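Local coordinates for protein putative 4-hydroxybenzoyl-CoA thioesterase (Geobacillus stearothermophilus, PDB 2OIW) that is probably a hotdog-fold acyl-CoA thioesterase that hydrolyses the thioester bond of coenzyme A substrates such as 4-hydroxybenzoyl-CoA, at residues A[77-91]-A[118-132]. Numbering follows the deposited sequence.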
loop_
_atom_site.group_PDB
_atom_site.type_symbol
_atom_site.label_atom_id
_atom_site.label_comp_id
_atom_site.label_asym_id
_atom_site.label_seq_id
_atom_site.Cartn_x
_atom_site.Cartn_y
_atom_site.Cartn_z
ATOM N N GLY A 77 17.782 12.500 -8.784
ATOM C CA GLY A 77 18.567 13.701 -9.023
ATOM C C GLY A 77 17.645 14.867 -9.284
ATOM O O GLY A 77 16.423 14.691 -9.419
ATOM N N ILE A 78 18.242 16.050 -9.390
ATOM C CA ILE A 78 17.512 17.271 -9.670
ATOM C C ILE A 78 17.678 17.638 -11.142
ATOM O O ILE A 78 18.791 17.897 -11.587
ATOM C CB ILE A 78 18.020 18.429 -8.760
ATOM C CG1 ILE A 78 17.879 18.065 -7.262
ATOM C CG2 ILE A 78 17.327 19.778 -9.118
ATOM C CD1 ILE A 78 16.424 17.866 -6.828
ATOM N N GLU A 79 16.584 17.649 -11.904
ATOM C CA GLU A 79 16.678 18.076 -13.310
ATOM C C GLU A 79 16.529 19.600 -13.491
ATOM O O GLU A 79 17.125 20.186 -14.395
ATOM C CB GLU A 79 15.656 17.360 -14.185
ATOM C CG GLU A 79 15.874 17.634 -15.666
ATOM C CD GLU A 79 14.799 17.052 -16.575
ATOM O OE1 GLU A 79 13.601 17.103 -16.212
ATOM O OE2 GLU A 79 15.164 16.575 -17.683
ATOM N N ARG A 80 15.716 20.234 -12.654
ATOM C CA ARG A 80 15.588 21.683 -12.683
ATOM C C ARG A 80 15.314 22.191 -11.279
ATOM O O ARG A 80 14.496 21.641 -10.561
ATOM C CB ARG A 80 14.468 22.097 -13.645
ATOM C CG ARG A 80 14.413 23.584 -13.953
ATOM C CD ARG A 80 13.077 23.877 -14.592
ATOM N NE ARG A 80 13.159 25.033 -15.474
ATOM C CZ ARG A 80 12.932 26.280 -15.081
ATOM N NH1 ARG A 80 12.600 26.523 -13.819
ATOM N NH2 ARG A 80 13.029 27.273 -15.947
ATOM N N ILE A 81 16.028 23.240 -10.882
ATOM C CA ILE A 81 15.684 23.983 -9.664
ATOM C C ILE A 81 14.931 25.225 -10.109
ATOM O O ILE A 81 15.506 26.093 -10.744
ATOM C CB ILE A 81 16.939 24.391 -8.843
ATOM C CG1 ILE A 81 17.839 23.165 -8.597
ATOM C CG2 ILE A 81 16.514 25.039 -7.510
ATOM C CD1 ILE A 81 19.260 23.451 -8.041
ATOM N N GLY A 82 13.633 25.283 -9.827
ATOM C CA GLY A 82 12.841 26.430 -10.246
ATOM C C GLY A 82 12.849 27.500 -9.164
ATOM O O GLY A 82 13.718 27.522 -8.308
ATOM N N ASN A 83 11.862 28.387 -9.180
ATOM C CA ASN A 83 11.772 29.411 -8.154
ATOM C C ASN A 83 11.220 28.842 -6.858
ATOM O O ASN A 83 11.879 28.900 -5.837
ATOM C CB ASN A 83 10.938 30.609 -8.643
ATOM C CG ASN A 83 11.003 31.786 -7.699
ATOM O OD1 ASN A 83 12.052 32.092 -7.134
ATOM N ND2 ASN A 83 9.878 32.465 -7.531
ATOM N N THR A 84 10.006 28.286 -6.919
ATOM C CA THR A 84 9.336 27.719 -5.752
ATOM C C THR A 84 9.174 26.212 -5.933
ATOM O O THR A 84 8.579 25.538 -5.076
ATOM C CB THR A 84 7.917 28.303 -5.581
ATOM O OG1 THR A 84 7.094 27.842 -6.657
ATOM C CG2 THR A 84 7.943 29.818 -5.565
ATOM N N SER A 85 9.672 25.701 -7.061
ATOM C CA SER A 85 9.529 24.293 -7.413
ATOM C C SER A 85 10.833 23.628 -7.765
ATOM O O SER A 85 11.848 24.288 -7.944
ATOM C CB SER A 85 8.514 24.089 -8.560
ATOM O OG SER A 85 8.906 24.796 -9.713
ATOM N N LEU A 86 10.807 22.310 -7.840
ATOM C CA LEU A 86 11.944 21.606 -8.376
ATOM C C LEU A 86 11.435 20.408 -9.137
ATOM O O LEU A 86 10.380 19.872 -8.832
ATOM C CB LEU A 86 12.965 21.255 -7.267
ATOM C CG LEU A 86 12.879 20.023 -6.372
ATOM C CD1 LEU A 86 13.785 20.213 -5.137
ATOM C CD2 LEU A 86 11.475 19.758 -5.915
ATOM N N THR A 87 12.151 20.054 -10.188
ATOM C CA THR A 87 11.763 18.956 -11.057
ATOM C C THR A 87 12.841 17.912 -10.846
ATOM O O THR A 87 14.050 18.161 -11.102
ATOM C CB THR A 87 11.701 19.403 -12.508
ATOM O OG1 THR A 87 10.793 20.514 -12.609
ATOM C CG2 THR A 87 11.256 18.269 -13.410
ATOM N N ILE A 88 12.384 16.755 -10.377
ATOM C CA ILE A 88 13.234 15.638 -10.082
ATOM C C ILE A 88 13.283 14.679 -11.271
ATOM O O ILE A 88 12.251 14.381 -11.881
ATOM C CB ILE A 88 12.658 14.911 -8.865
ATOM C CG1 ILE A 88 12.783 15.776 -7.593
ATOM C CG2 ILE A 88 13.250 13.531 -8.711
ATOM C CD1 ILE A 88 11.914 15.263 -6.462
ATOM N N TYR A 89 14.479 14.199 -11.595
ATOM C CA TYR A 89 14.620 13.087 -12.507
ATOM C C TYR A 89 15.022 11.851 -11.688
ATOM O O TYR A 89 15.850 11.957 -10.791
ATOM C CB TYR A 89 15.633 13.375 -13.635
ATOM C CG TYR A 89 15.752 12.200 -14.565
ATOM C CD1 TYR A 89 14.735 11.899 -15.459
ATOM C CD2 TYR A 89 16.853 11.349 -14.500
ATOM C CE1 TYR A 89 14.820 10.790 -16.293
ATOM C CE2 TYR A 89 16.946 10.259 -15.308
ATOM C CZ TYR A 89 15.935 9.978 -16.206
ATOM O OH TYR A 89 16.040 8.873 -17.012
ATOM N N GLU A 90 14.448 10.693 -11.989
ATOM C CA GLU A 90 14.669 9.503 -11.154
ATOM C C GLU A 90 14.588 8.221 -11.969
ATOM O O GLU A 90 13.860 8.152 -12.986
ATOM C CB GLU A 90 13.676 9.484 -9.963
ATOM C CG GLU A 90 12.230 9.811 -10.391
ATOM C CD GLU A 90 11.392 10.538 -9.340
ATOM O OE1 GLU A 90 11.804 10.618 -8.145
ATOM O OE2 GLU A 90 10.287 11.024 -9.728
ATOM N N GLU A 91 15.334 7.205 -11.535
ATOM C CA GLU A 91 15.356 5.925 -12.233
ATOM C C GLU A 91 15.377 4.794 -11.216
ATOM O O GLU A 91 15.926 4.949 -10.134
ATOM C CB GLU A 91 16.608 5.810 -13.116
ATOM C CG GLU A 91 16.607 6.668 -14.338
ATOM C CD GLU A 91 17.814 6.439 -15.215
ATOM O OE1 GLU A 91 18.710 5.649 -14.815
ATOM O OE2 GLU A 91 17.879 7.073 -16.298
ATOM N N PRO A 118 9.699 30.723 -2.546
ATOM C CA PRO A 118 11.016 30.654 -3.159
ATOM C C PRO A 118 11.988 29.864 -2.285
ATOM O O PRO A 118 12.225 30.215 -1.109
ATOM C CB PRO A 118 11.422 32.127 -3.273
ATOM C CG PRO A 118 10.114 32.827 -3.536
ATOM C CD PRO A 118 9.092 32.065 -2.689
ATOM N N ILE A 119 12.502 28.780 -2.860
ATOM C CA ILE A 119 13.446 27.915 -2.187
ATOM C C ILE A 119 14.559 28.766 -1.572
ATOM O O ILE A 119 15.202 29.528 -2.275
ATOM C CB ILE A 119 14.033 26.909 -3.178
ATOM C CG1 ILE A 119 12.901 26.086 -3.811
ATOM C CG2 ILE A 119 15.098 26.057 -2.507
ATOM C CD1 ILE A 119 13.353 25.112 -4.881
ATOM N N PRO A 120 14.751 28.690 -0.242
ATOM C CA PRO A 120 15.814 29.528 0.343
ATOM C C PRO A 120 17.194 29.206 -0.253
ATOM O O PRO A 120 17.446 28.068 -0.675
ATOM C CB PRO A 120 15.765 29.183 1.846
ATOM C CG PRO A 120 14.392 28.637 2.079
ATOM C CD PRO A 120 14.023 27.918 0.781
ATOM N N ASP A 121 18.072 30.204 -0.270
ATOM C CA ASP A 121 19.368 30.075 -0.938
ATOM C C ASP A 121 20.236 28.930 -0.410
ATOM O O ASP A 121 20.863 28.214 -1.213
ATOM C CB ASP A 121 20.134 31.406 -0.942
ATOM C CG ASP A 121 19.992 32.155 -2.264
ATOM O OD1 ASP A 121 19.890 31.508 -3.336
ATOM O OD2 ASP A 121 20.005 33.401 -2.236
ATOM N N ASP A 122 20.255 28.741 0.916
ATOM C CA ASP A 122 21.063 27.678 1.511
ATOM C C ASP A 122 20.694 26.314 0.876
ATOM O O ASP A 122 21.579 25.522 0.513
ATOM C CB ASP A 122 21.041 27.702 3.074
ATOM C CG ASP A 122 19.723 27.149 3.693
ATOM O OD1 ASP A 122 18.848 27.961 4.069
ATOM O OD2 ASP A 122 19.563 25.907 3.842
ATOM N N ILE A 123 19.392 26.085 0.673
ATOM C CA ILE A 123 18.897 24.862 0.040
ATOM C C ILE A 123 19.332 24.755 -1.428
ATOM O O ILE A 123 19.707 23.676 -1.886
ATOM C CB ILE A 123 17.340 24.785 0.081
ATOM C CG1 ILE A 123 16.810 25.042 1.487
ATOM C CG2 ILE A 123 16.847 23.467 -0.489
ATOM C CD1 ILE A 123 16.532 23.830 2.247
ATOM N N ARG A 124 19.248 25.873 -2.160
ATOM C CA ARG A 124 19.609 25.911 -3.590
ATOM C C ARG A 124 21.034 25.427 -3.803
ATOM O O ARG A 124 21.304 24.609 -4.676
ATOM C CB ARG A 124 19.478 27.329 -4.145
ATOM C CG ARG A 124 18.063 27.791 -4.349
ATOM C CD ARG A 124 17.996 29.175 -5.015
ATOM N NE ARG A 124 16.631 29.671 -4.902
ATOM C CZ ARG A 124 15.638 29.338 -5.722
ATOM N NH1 ARG A 124 15.855 28.531 -6.775
ATOM N NH2 ARG A 124 14.424 29.820 -5.492
ATOM N N VAL A 125 21.943 25.960 -2.987
ATOM C CA VAL A 125 23.338 25.529 -2.991
ATOM C C VAL A 125 23.451 24.015 -2.808
ATOM O O VAL A 125 24.157 23.339 -3.573
ATOM C CB VAL A 125 24.142 26.224 -1.887
ATOM C CG1 VAL A 125 25.640 25.950 -2.073
ATOM C CG2 VAL A 125 23.852 27.712 -1.883
ATOM N N LYS A 126 22.754 23.493 -1.800
ATOM C CA LYS A 126 22.741 22.043 -1.528
ATOM C C LYS A 126 22.191 21.217 -2.701
ATOM O O LYS A 126 22.767 20.185 -3.083
ATOM C CB LYS A 126 21.949 21.755 -0.245
ATOM C CG LYS A 126 22.500 22.513 0.965
ATOM C CD LYS A 126 22.025 21.949 2.279
ATOM C CE LYS A 126 23.122 22.126 3.320
ATOM N NZ LYS A 126 24.401 21.437 2.906
ATOM N N LEU A 127 21.093 21.700 -3.279
ATOM C CA LEU A 127 20.457 21.058 -4.428
ATOM C C LEU A 127 21.325 21.067 -5.688
ATOM O O LEU A 127 21.347 20.082 -6.419
ATOM C CB LEU A 127 19.110 21.726 -4.715
ATOM C CG LEU A 127 17.987 21.596 -3.683
ATOM C CD1 LEU A 127 16.875 22.615 -3.957
ATOM C CD2 LEU A 127 17.441 20.170 -3.644
ATOM N N ARG A 128 22.041 22.176 -5.925
ATOM C CA ARG A 128 22.896 22.334 -7.118
ATOM C C ARG A 128 23.947 21.223 -7.218
ATOM O O ARG A 128 24.433 20.893 -8.303
ATOM C CB ARG A 128 23.623 23.693 -7.124
ATOM C CG ARG A 128 22.842 24.910 -7.641
ATOM C CD ARG A 128 23.574 26.225 -7.256
ATOM N NE ARG A 128 22.625 27.337 -7.124
ATOM C CZ ARG A 128 22.830 28.455 -6.432
ATOM N NH1 ARG A 128 23.972 28.658 -5.778
ATOM N NH2 ARG A 128 21.878 29.380 -6.398
ATOM N N GLU A 129 24.307 20.656 -6.075
ATOM C CA GLU A 129 25.324 19.626 -6.054
ATOM C C GLU A 129 24.708 18.236 -6.152
ATOM O O GLU A 129 25.397 17.241 -5.953
ATOM C CB GLU A 129 26.245 19.784 -4.826
ATOM C CG GLU A 129 27.704 20.266 -5.128
ATOM C CD GLU A 129 27.812 21.456 -6.092
ATOM O OE1 GLU A 129 27.172 22.514 -5.852
ATOM O OE2 GLU A 129 28.565 21.340 -7.093
ATOM N N HIS A 130 23.412 18.171 -6.458
ATOM C CA HIS A 130 22.769 16.897 -6.803
ATOM C C HIS A 130 22.013 16.991 -8.134
ATOM O O HIS A 130 20.997 16.338 -8.328
ATOM C CB HIS A 130 21.860 16.396 -5.672
ATOM C CG HIS A 130 22.564 16.215 -4.362
ATOM N ND1 HIS A 130 23.491 15.221 -4.145
ATOM C CD2 HIS A 130 22.477 16.905 -3.201
ATOM C CE1 HIS A 130 23.948 15.306 -2.909
ATOM N NE2 HIS A 130 23.349 16.321 -2.313
ATOM N N VAL A 131 22.526 17.801 -9.059
ATOM C CA VAL A 131 21.875 17.973 -10.357
ATOM C C VAL A 131 22.171 16.772 -11.276
ATOM O O VAL A 131 23.317 16.306 -11.366
ATOM C CB VAL A 131 22.262 19.322 -11.011
ATOM C CG1 VAL A 131 21.737 19.421 -12.433
ATOM C CG2 VAL A 131 21.722 20.462 -10.178
ATOM N N TRP A 132 21.120 16.273 -11.928
ATOM C CA TRP A 132 21.212 15.144 -12.849
ATOM C C TRP A 132 20.289 15.404 -14.031
ATOM O O TRP A 132 19.049 15.458 -13.878
ATOM C CB TRP A 132 20.831 13.837 -12.143
ATOM C CG TRP A 132 20.903 12.571 -12.982
ATOM C CD1 TRP A 132 21.671 12.350 -14.105
ATOM C CD2 TRP A 132 20.212 11.339 -12.723
ATOM N NE1 TRP A 132 21.473 11.065 -14.571
ATOM C CE2 TRP A 132 20.589 10.422 -13.737
ATOM C CE3 TRP A 132 19.301 10.924 -11.739
ATOM C CZ2 TRP A 132 20.085 9.113 -13.792
ATOM C CZ3 TRP A 132 18.798 9.623 -11.797
ATOM C CH2 TRP A 132 19.192 8.736 -12.816
#
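Arg124 reaches from helix 121-128 to the turn between strands 72-81 and 85-94. Its extended side chain presents two nitrogens to backbone carbonyls at the guanidinium edge. Arg124 NH1 donates to Gly82 O at 2.8 Å, nearly straight and close to the guanidinium plane. Arg124 NH2 donates to Asn83 O at 2.7 Å, more bent, on a lone pair in the carbonyl plane. Asn83 O accepts a second bond, from Ile119 N at 3.0 Å. A methionine in place of Arg124 would probably leave Gly82 O without this donor and Asn83 O with Ile119 N alone. Beside this grip, Ile81 CD1 packs on Leu127 CB at 3.7 Å, and Leu86 CD1 meets Leu127 CD2. Both backbone polar atoms of Ile78 are satisfied by the tail: Ile78 N donates to His130 O, and Ile78 O accepts from Trp132 N. Trp132 takes the edge of Tyr89 on one face, a T-shaped pair with planes at 77°. Tyr89 OH donates to the anti lone pair of Glu91 OE2 at 2.7 Å; Glu91 OE1 is hydrogen-bonded to His93 NE2. The C-terminal helix and tail pack along a β-hairpin with a classic bulge at Glu79 and Arg80, part of the hotdog fold's antiparallel sheet.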